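Local coordinates for ABC transporter sugar binding protein (Xanthomonas axonopodis pv. citri, PDB 3UOR), which probably binds maltose or a related sugar in the periplasm and delivers it to an ABC transporter for import, at residues 114-119 with 323-328; 225-230 with 399-404. All coordinates share one frame; numbering follows the deposited sequence.

Contact 1 of 2, residues 114-119 with 323-328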
ATOM      1  N   LYS A 114       9.180 -20.915 -14.391  1.00 45.32           N
ATOM      2  CA  LYS A 114      10.468 -20.259 -14.561  1.00 56.07           C
ATOM      3  C   LYS A 114      10.307 -18.767 -14.292  1.00 50.78           C
ATOM      4  O   LYS A 114      11.117 -18.156 -13.590  1.00 45.11           O
ATOM      5  CB  LYS A 114      10.979 -20.465 -15.988  1.00 66.83           C
ATOM      6  CG  LYS A 114      12.360 -19.871 -16.252  1.00 83.40           C
ATOM      7  CD  LYS A 114      13.460 -20.689 -15.570  1.00 97.50           C
ATOM      8  CE  LYS A 114      14.856 -20.140 -15.884  1.00101.29           C
ATOM      9  NZ  LYS A 114      15.125 -20.026 -17.349  1.00100.40           N
ATOM     10  N   ILE A 115       9.243 -18.194 -14.846  1.00 44.41           N
ATOM     11  CA  ILE A 115       9.047 -16.753 -14.820  1.00 40.49           C
ATOM     12  C   ILE A 115       8.835 -16.217 -13.395  1.00 41.34           C
ATOM     13  O   ILE A 115       9.444 -15.246 -12.997  1.00 41.29           O
ATOM     14  CB  ILE A 115       7.889 -16.328 -15.742  1.00 40.91           C
ATOM     15  CG1 ILE A 115       8.365 -16.318 -17.203  1.00 41.70           C
ATOM     16  CG2 ILE A 115       7.374 -14.939 -15.359  1.00 41.03           C
ATOM     17  CD1 ILE A 115       7.240 -16.607 -18.185  1.00 38.06           C
ATOM     18  N   VAL A 116       8.011 -16.896 -12.621  1.00 35.43           N
ATOM     19  CA  VAL A 116       7.708 -16.470 -11.271  1.00 33.64           C
ATOM     20  C   VAL A 116       8.621 -17.105 -10.246  1.00 38.56           C
ATOM     21  O   VAL A 116       8.388 -18.217  -9.779  1.00 38.21           O
ATOM     22  CB  VAL A 116       6.266 -16.798 -10.922  1.00 36.87           C
ATOM     23  CG1 VAL A 116       5.924 -16.266  -9.516  1.00 35.70           C
ATOM     24  CG2 VAL A 116       5.347 -16.208 -11.976  1.00 37.22           C
ATOM     25  N   ASP A 117       9.640 -16.359  -9.859  1.00 42.34           N
ATOM     26  CA  ASP A 117      10.628 -16.819  -8.908  1.00 37.78           C
ATOM     27  C   ASP A 117      10.463 -16.023  -7.606  1.00 41.16           C
ATOM     28  O   ASP A 117      10.721 -14.831  -7.580  1.00 36.87           O
ATOM     29  CB  ASP A 117      12.005 -16.573  -9.529  1.00 33.02           C
ATOM     30  CG  ASP A 117      13.134 -16.758  -8.553  1.00 44.93           C
ATOM     31  OD1 ASP A 117      12.897 -17.281  -7.439  1.00 47.70           O
ATOM     32  OD2 ASP A 117      14.272 -16.370  -8.910  1.00 56.05           O
ATOM     33  N   PRO A 118      10.046 -16.693  -6.516  1.00 46.02           N
ATOM     34  CA  PRO A 118       9.725 -15.970  -5.283  1.00 40.57           C
ATOM     35  C   PRO A 118      10.905 -15.185  -4.753  1.00 45.43           C
ATOM     36  O   PRO A 118      10.705 -14.132  -4.153  1.00 35.66           O
ATOM     37  CB  PRO A 118       9.366 -17.086  -4.307  1.00 37.05           C
ATOM     38  CG  PRO A 118       8.922 -18.225  -5.192  1.00 47.35           C
ATOM     39  CD  PRO A 118       9.842 -18.146  -6.374  1.00 41.58           C
ATOM     40  N   ALA A 119      12.122 -15.673  -4.968  1.00 36.65           N
ATOM     41  CA  ALA A 119      13.291 -14.985  -4.416  1.00 37.47           C
ATOM     42  C   ALA A 119      13.505 -13.621  -5.073  1.00 37.04           C
ATOM     43  O   ALA A 119      14.242 -12.787  -4.555  1.00 34.90           O
ATOM     44  CB  ALA A 119      14.561 -15.855  -4.566  1.00 41.28           C
ATOM     45  N   TYR A 323       2.177 -14.325 -17.372  1.00 36.62           N
ATOM     46  CA  TYR A 323       2.420 -13.267 -18.357  1.00 36.59           C
ATOM     47  C   TYR A 323       2.489 -11.908 -17.660  1.00 48.03           C
ATOM     48  O   TYR A 323       3.404 -11.118 -17.905  1.00 45.31           O
ATOM     49  CB  TYR A 323       1.320 -13.260 -19.424  1.00 38.97           C
ATOM     50  CG  TYR A 323       1.379 -12.086 -20.383  1.00 46.00           C
ATOM     51  CD1 TYR A 323       2.190 -12.117 -21.510  1.00 46.81           C
ATOM     52  CD2 TYR A 323       0.611 -10.954 -20.162  1.00 48.12           C
ATOM     53  CE1 TYR A 323       2.238 -11.038 -22.385  1.00 47.64           C
ATOM     54  CE2 TYR A 323       0.655  -9.869 -21.020  1.00 50.71           C
ATOM     55  CZ  TYR A 323       1.466  -9.913 -22.126  1.00 55.54           C
ATOM     56  OH  TYR A 323       1.495  -8.822 -22.967  1.00 55.28           O
ATOM     57  N   LEU A 324       1.528 -11.650 -16.775  1.00 43.24           N
ATOM     58  CA  LEU A 324       1.476 -10.382 -16.058  1.00 42.83           C
ATOM     59  C   LEU A 324       2.591 -10.301 -15.028  1.00 39.23           C
ATOM     60  O   LEU A 324       2.824  -9.242 -14.455  1.00 39.62           O
ATOM     61  CB  LEU A 324       0.119 -10.188 -15.391  1.00 38.32           C
ATOM     62  CG  LEU A 324      -1.023  -9.964 -16.377  1.00 42.35           C
ATOM     63  CD1 LEU A 324      -2.345  -9.864 -15.634  1.00 39.99           C
ATOM     64  CD2 LEU A 324      -0.760  -8.710 -17.202  1.00 34.01           C
ATOM     65  N   SER A 325       3.279 -11.423 -14.808  1.00 36.26           N
ATOM     66  CA  SER A 325       4.451 -11.448 -13.927  1.00 29.23           C
ATOM     67  C   SER A 325       5.789 -11.281 -14.663  1.00 38.15           C
ATOM     68  O   SER A 325       6.844 -11.252 -14.024  1.00 38.44           O
ATOM     69  CB  SER A 325       4.490 -12.737 -13.117  1.00 23.54           C
ATOM     70  OG  SER A 325       3.280 -12.937 -12.425  1.00 30.53           O
ATOM     71  N   GLN A 326       5.757 -11.190 -15.990  1.00 37.15           N
ATOM     72  CA  GLN A 326       6.985 -10.962 -16.766  1.00 34.26           C
ATOM     73  C   GLN A 326       7.528  -9.544 -16.596  1.00 34.71           C
ATOM     74  O   GLN A 326       6.787  -8.559 -16.719  1.00 38.49           O
ATOM     75  CB  GLN A 326       6.740 -11.256 -18.247  1.00 32.71           C
ATOM     76  CG  GLN A 326       6.375 -12.735 -18.531  1.00 39.30           C
ATOM     77  CD  GLN A 326       6.055 -12.959 -20.000  1.00 48.68           C
ATOM     78  OE1 GLN A 326       6.112 -12.031 -20.797  1.00 54.29           O
ATOM     79  NE2 GLN A 326       5.723 -14.195 -20.360  1.00 48.70           N
ATOM     80  N   PRO A 327       8.823  -9.428 -16.293  1.00 40.50           N
ATOM     81  CA  PRO A 327       9.403  -8.104 -16.056  1.00 40.03           C
ATOM     82  C   PRO A 327       9.049  -7.055 -17.106  1.00 41.11           C
ATOM     83  O   PRO A 327       8.779  -5.903 -16.750  1.00 43.81           O
ATOM     84  CB  PRO A 327      10.898  -8.398 -16.025  1.00 40.79           C
ATOM     85  CG  PRO A 327      10.955  -9.734 -15.353  1.00 39.67           C
ATOM     86  CD  PRO A 327       9.736 -10.502 -15.863  1.00 38.82           C
ATOM     87  N   GLN A 328       9.025  -7.437 -18.375  1.00 42.96           N
ATOM     88  CA  GLN A 328       8.764  -6.461 -19.434  1.00 43.43           C
ATOM     89  C   GLN A 328       7.298  -6.048 -19.492  1.00 40.60           C
ATOM     90  O   GLN A 328       6.969  -4.906 -19.807  1.00 45.90           O
ATOM     91  CB  GLN A 328       9.249  -6.990 -20.788  1.00 52.94           C
ATOM     92  CG  GLN A 328      10.748  -7.227 -20.786  1.00 73.83           C
ATOM     93  CD  GLN A 328      11.303  -7.552 -22.153  1.00 94.91           C
ATOM     94  OE1 GLN A 328      10.591  -7.502 -23.162  1.00 99.89           O
ATOM     95  NE2 GLN A 328      12.589  -7.890 -22.196  1.00 99.75           N
TER

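Contact 2 of 2, residues 225-230 with 399-404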
ATOM      1  N   LYS A 225       4.992   4.629  20.361  1.00 35.30           N
ATOM      2  CA  LYS A 225       6.106   5.427  19.823  1.00 34.16           C
ATOM      3  C   LYS A 225       5.634   6.074  18.501  1.00 32.07           C
ATOM      4  O   LYS A 225       5.839   7.264  18.258  1.00 32.61           O
ATOM      5  CB  LYS A 225       7.346   4.547  19.609  1.00 38.21           C
ATOM      6  CG  LYS A 225       8.670   5.287  19.423  1.00 41.47           C
ATOM      7  CD  LYS A 225       9.761   4.314  18.922  1.00 53.89           C
ATOM      8  CE  LYS A 225      11.199   4.819  19.112  1.00 59.40           C
ATOM      9  NZ  LYS A 225      11.559   6.023  18.323  1.00 59.88           N
ATOM     10  N   ALA A 226       4.943   5.294  17.680  1.00 26.44           N
ATOM     11  CA  ALA A 226       4.427   5.779  16.395  1.00 33.17           C
ATOM     12  C   ALA A 226       3.367   6.869  16.570  1.00 34.34           C
ATOM     13  O   ALA A 226       3.394   7.924  15.907  1.00 28.39           O
ATOM     14  CB  ALA A 226       3.859   4.590  15.568  1.00 25.09           C
ATOM     15  N   LEU A 227       2.419   6.612  17.461  1.00 26.00           N
ATOM     16  CA  LEU A 227       1.448   7.647  17.840  1.00 29.47           C
ATOM     17  C   LEU A 227       2.147   8.923  18.305  1.00 31.09           C
ATOM     18  O   LEU A 227       1.791  10.032  17.899  1.00 31.37           O
ATOM     19  CB  LEU A 227       0.490   7.156  18.949  1.00 33.95           C
ATOM     20  CG  LEU A 227      -0.601   8.167  19.347  1.00 35.04           C
ATOM     21  CD1 LEU A 227      -1.432   8.529  18.087  1.00 24.59           C
ATOM     22  CD2 LEU A 227      -1.502   7.575  20.441  1.00 30.65           C
ATOM     23  N   GLY A 228       3.156   8.771  19.148  1.00 29.61           N
ATOM     24  CA  GLY A 228       3.883   9.933  19.634  1.00 30.61           C
ATOM     25  C   GLY A 228       4.509  10.765  18.520  1.00 42.91           C
ATOM     26  O   GLY A 228       4.336  11.998  18.461  1.00 35.63           O
ATOM     27  N   PHE A 229       5.245  10.087  17.637  1.00 37.50           N
ATOM     28  CA  PHE A 229       5.946  10.733  16.514  1.00 31.84           C
ATOM     29  C   PHE A 229       4.940  11.422  15.572  1.00 31.39           C
ATOM     30  O   PHE A 229       5.115  12.576  15.186  1.00 29.93           O
ATOM     31  CB  PHE A 229       6.762   9.674  15.749  1.00 30.94           C
ATOM     32  CG  PHE A 229       7.560  10.218  14.594  1.00 37.29           C
ATOM     33  CD1 PHE A 229       8.578  11.141  14.806  1.00 34.74           C
ATOM     34  CD2 PHE A 229       7.327   9.759  13.300  1.00 36.11           C
ATOM     35  CE1 PHE A 229       9.330  11.628  13.740  1.00 41.49           C
ATOM     36  CE2 PHE A 229       8.064  10.230  12.234  1.00 30.86           C
ATOM     37  CZ  PHE A 229       9.080  11.169  12.445  1.00 35.33           C
ATOM     38  N   TYR A 230       3.874  10.707  15.224  1.00 25.20           N
ATOM     39  CA  TYR A 230       2.829  11.229  14.348  1.00 25.77           C
ATOM     40  C   TYR A 230       2.074  12.437  14.970  1.00 36.32           C
ATOM     41  O   TYR A 230       1.932  13.488  14.344  1.00 31.18           O
ATOM     42  CB  TYR A 230       1.860  10.083  14.026  1.00 22.78           C
ATOM     43  CG  TYR A 230       0.634  10.444  13.225  1.00 29.71           C
ATOM     44  CD1 TYR A 230       0.681  10.504  11.828  1.00 32.87           C
ATOM     45  CD2 TYR A 230      -0.597  10.664  13.849  1.00 35.54           C
ATOM     46  CE1 TYR A 230      -0.461  10.793  11.083  1.00 32.05           C
ATOM     47  CE2 TYR A 230      -1.743  10.964  13.109  1.00 30.32           C
ATOM     48  CZ  TYR A 230      -1.667  11.013  11.726  1.00 34.93           C
ATOM     49  OH  TYR A 230      -2.778  11.295  10.966  1.00 36.71           O
ATOM     50  N   ASP A 399      -2.323   7.724  26.463  1.00 32.43           N
ATOM     51  CA  ASP A 399      -2.740   6.616  27.329  1.00 43.94           C
ATOM     52  C   ASP A 399      -4.194   6.245  27.076  1.00 42.09           C
ATOM     53  O   ASP A 399      -4.500   5.068  26.926  1.00 45.17           O
ATOM     54  CB  ASP A 399      -2.574   6.964  28.820  1.00 47.91           C
ATOM     55  CG  ASP A 399      -1.145   6.776  29.316  1.00 64.34           C
ATOM     56  OD1 ASP A 399      -0.801   7.349  30.378  1.00 75.11           O
ATOM     57  OD2 ASP A 399      -0.365   6.061  28.649  1.00 61.15           O
ATOM     58  N   ALA A 400      -5.081   7.247  27.059  1.00 35.77           N
ATOM     59  CA  ALA A 400      -6.519   7.023  26.874  1.00 36.27           C
ATOM     60  C   ALA A 400      -6.738   6.470  25.470  1.00 37.02           C
ATOM     61  O   ALA A 400      -7.515   5.545  25.275  1.00 40.31           O
ATOM     62  CB  ALA A 400      -7.332   8.342  27.053  1.00 26.43           C
ATOM     63  N   ALA A 401      -6.068   7.077  24.495  1.00 33.61           N
ATOM     64  CA  ALA A 401      -6.216   6.697  23.089  1.00 34.62           C
ATOM     65  C   ALA A 401      -5.941   5.211  22.917  1.00 34.76           C
ATOM     66  O   ALA A 401      -6.790   4.480  22.422  1.00 35.11           O
ATOM     67  CB  ALA A 401      -5.267   7.502  22.210  1.00 33.95           C
ATOM     68  N   VAL A 402      -4.766   4.753  23.340  1.00 35.31           N
ATOM     69  CA  VAL A 402      -4.366   3.367  23.048  1.00 38.31           C
ATOM     70  C   VAL A 402      -5.187   2.345  23.856  1.00 39.81           C
ATOM     71  O   VAL A 402      -5.472   1.236  23.400  1.00 41.16           O
ATOM     72  CB  VAL A 402      -2.838   3.156  23.220  1.00 33.39           C
ATOM     73  CG1 VAL A 402      -2.064   4.130  22.315  1.00 26.57           C
ATOM     74  CG2 VAL A 402      -2.432   3.375  24.677  1.00 37.15           C
ATOM     75  N   GLN A 403      -5.595   2.737  25.050  1.00 36.80           N
ATOM     76  CA  GLN A 403      -6.444   1.893  25.881  1.00 43.12           C
ATOM     77  C   GLN A 403      -7.787   1.681  25.182  1.00 36.02           C
ATOM     78  O   GLN A 403      -8.319   0.561  25.091  1.00 34.66           O
ATOM     79  CB  GLN A 403      -6.672   2.585  27.234  1.00 39.91           C
ATOM     80  CG  GLN A 403      -7.569   1.814  28.187  1.00 71.35           C
ATOM     81  CD  GLN A 403      -6.794   1.221  29.354  1.00 95.06           C
ATOM     82  OE1 GLN A 403      -5.683   1.664  29.665  1.00100.31           O
ATOM     83  NE2 GLN A 403      -7.375   0.216  30.006  1.00100.42           N
ATOM     84  N   GLU A 404      -8.333   2.784  24.697  1.00 31.36           N
ATOM     85  CA  GLU A 404      -9.627   2.774  24.042  1.00 35.42           C
ATOM     86  C   GLU A 404      -9.528   2.020  22.719  1.00 37.77           C
ATOM     87  O   GLU A 404     -10.407   1.232  22.389  1.00 36.13           O
ATOM     88  CB  GLU A 404     -10.086   4.213  23.798  1.00 31.26           C
ATOM     89  CG  GLU A 404     -11.365   4.312  23.009  1.00 48.64           C
ATOM     90  CD  GLU A 404     -11.928   5.730  22.919  1.00 59.81           C
ATOM     91  OE1 GLU A 404     -11.426   6.662  23.595  1.00 48.75           O
ATOM     92  OE2 GLU A 404     -12.898   5.899  22.156  1.00 71.72           O
TER

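Contact 1 of 2, residues 114-119 with 323-328
Ile115 and Val116 run past the bend where helix 314-324 gives way to helix 327-337, with the CA atoms of Ile115 and Gln326 6.4 Å apart and those of Val116 and Ser325 6.5 Å apart. Gln326 holds the N-cap position of the second helix. Ile115 points its side chain toward the bend and makes the larger part of the contact from the loop side. Its CD1 lies 3.6 Å from NE2 of Gln326, and its CG2 is 4.0 Å from CG of the same residue. Both branches of the isoleucine therefore lie against the glutamine chain, and the two side chains cross at a slant. CG of Gln326 sits beside its own backbone N (chi1 -63°), and the chain is extended beyond it. This carries the amide out to the end of Ile115.

Deeper in, Val116 CG2 rests 3.8 Å from CB of Ser325. The serine offers its methylene carbon to the valine, while its OG is bonded back to the carbonyl O of Ile321, in the last turn of the helix just before it. Tyr323, bonded to Asp50 and meeting the ring of Phe51, places the bend against helix 39-52.

Methyl groups of the loop thus pack on the glutamine chain, its amide end and the serine methylene by van der Waals contact. A polar link runs through Arg343, whose NH1 is hydrogen-bonded to the carbonyl O atoms of Ile115 and Ser325.

Contact 2 of 2, residues 225-230 with 399-404
Residues 225-230 of helix 221-235 and 399-404 of helix 398-412 belong to a helical layer of this solute-binding protein, and they meet through one leucine. Leu227 on the first helix points toward the second, where Ala401 and Val402 point back. The CA atoms of Leu227 and Val402 are 8.9 Å apart, so the backbones stay well separated and the side chains bridge the distance. CD2 of Leu227 does the touching. It lies 4.0 Å from CG1 of Val402 and 4.2 Å from CB of Ala401, and so reaches two neighbouring residues of the facing helix. CG of Leu227 is anti to the backbone N (chi1 -177°). With chi2 at 58° for CD1, CD2 is about anti to CA, which carries it outward from its helix. The leucine and valine side chains meet at an angle.

This is helix-helix packing through methyl groups, and all three touching residues are buried. The family fold has two lobes, and the layer probably belongs to one of them. Helix 377-394 packs beside the contact, with Thr388 on Leu227 and Val387 and Val391 on Ala401. Asp399, which is exposed, forms a salt bridge through OD2 with Arg224, just before Lys225. That pair gives the two helices a polar link beside the apolar one. On another side of helix 221-235, Phe229 stacks on Trp166 and meets Phe200 edge-to-face, so the same helix also packs against helices 166-180 and 195-202.

How the contacts relate
From the N terminus the chain first reaches 114-119, in the loop between helix 107-111 and helix 123-127. It then enters helix 221-235, which holds 225-230. Contact 1 closes when the chain arrives at 323-328, after a loop of 203 residues. Contact 2 closes last, at 399-404 on helix 398-412, after 168 residues. The segments alternate, so the two loops cross and neither nests in the other. Contact 1 ties an early loop to a break between two later helices. Contact 2 joins a middle helix to one near the C-terminal end. Their centres are 41 Å apart, on opposite sides of the chain's centre, and they do not touch.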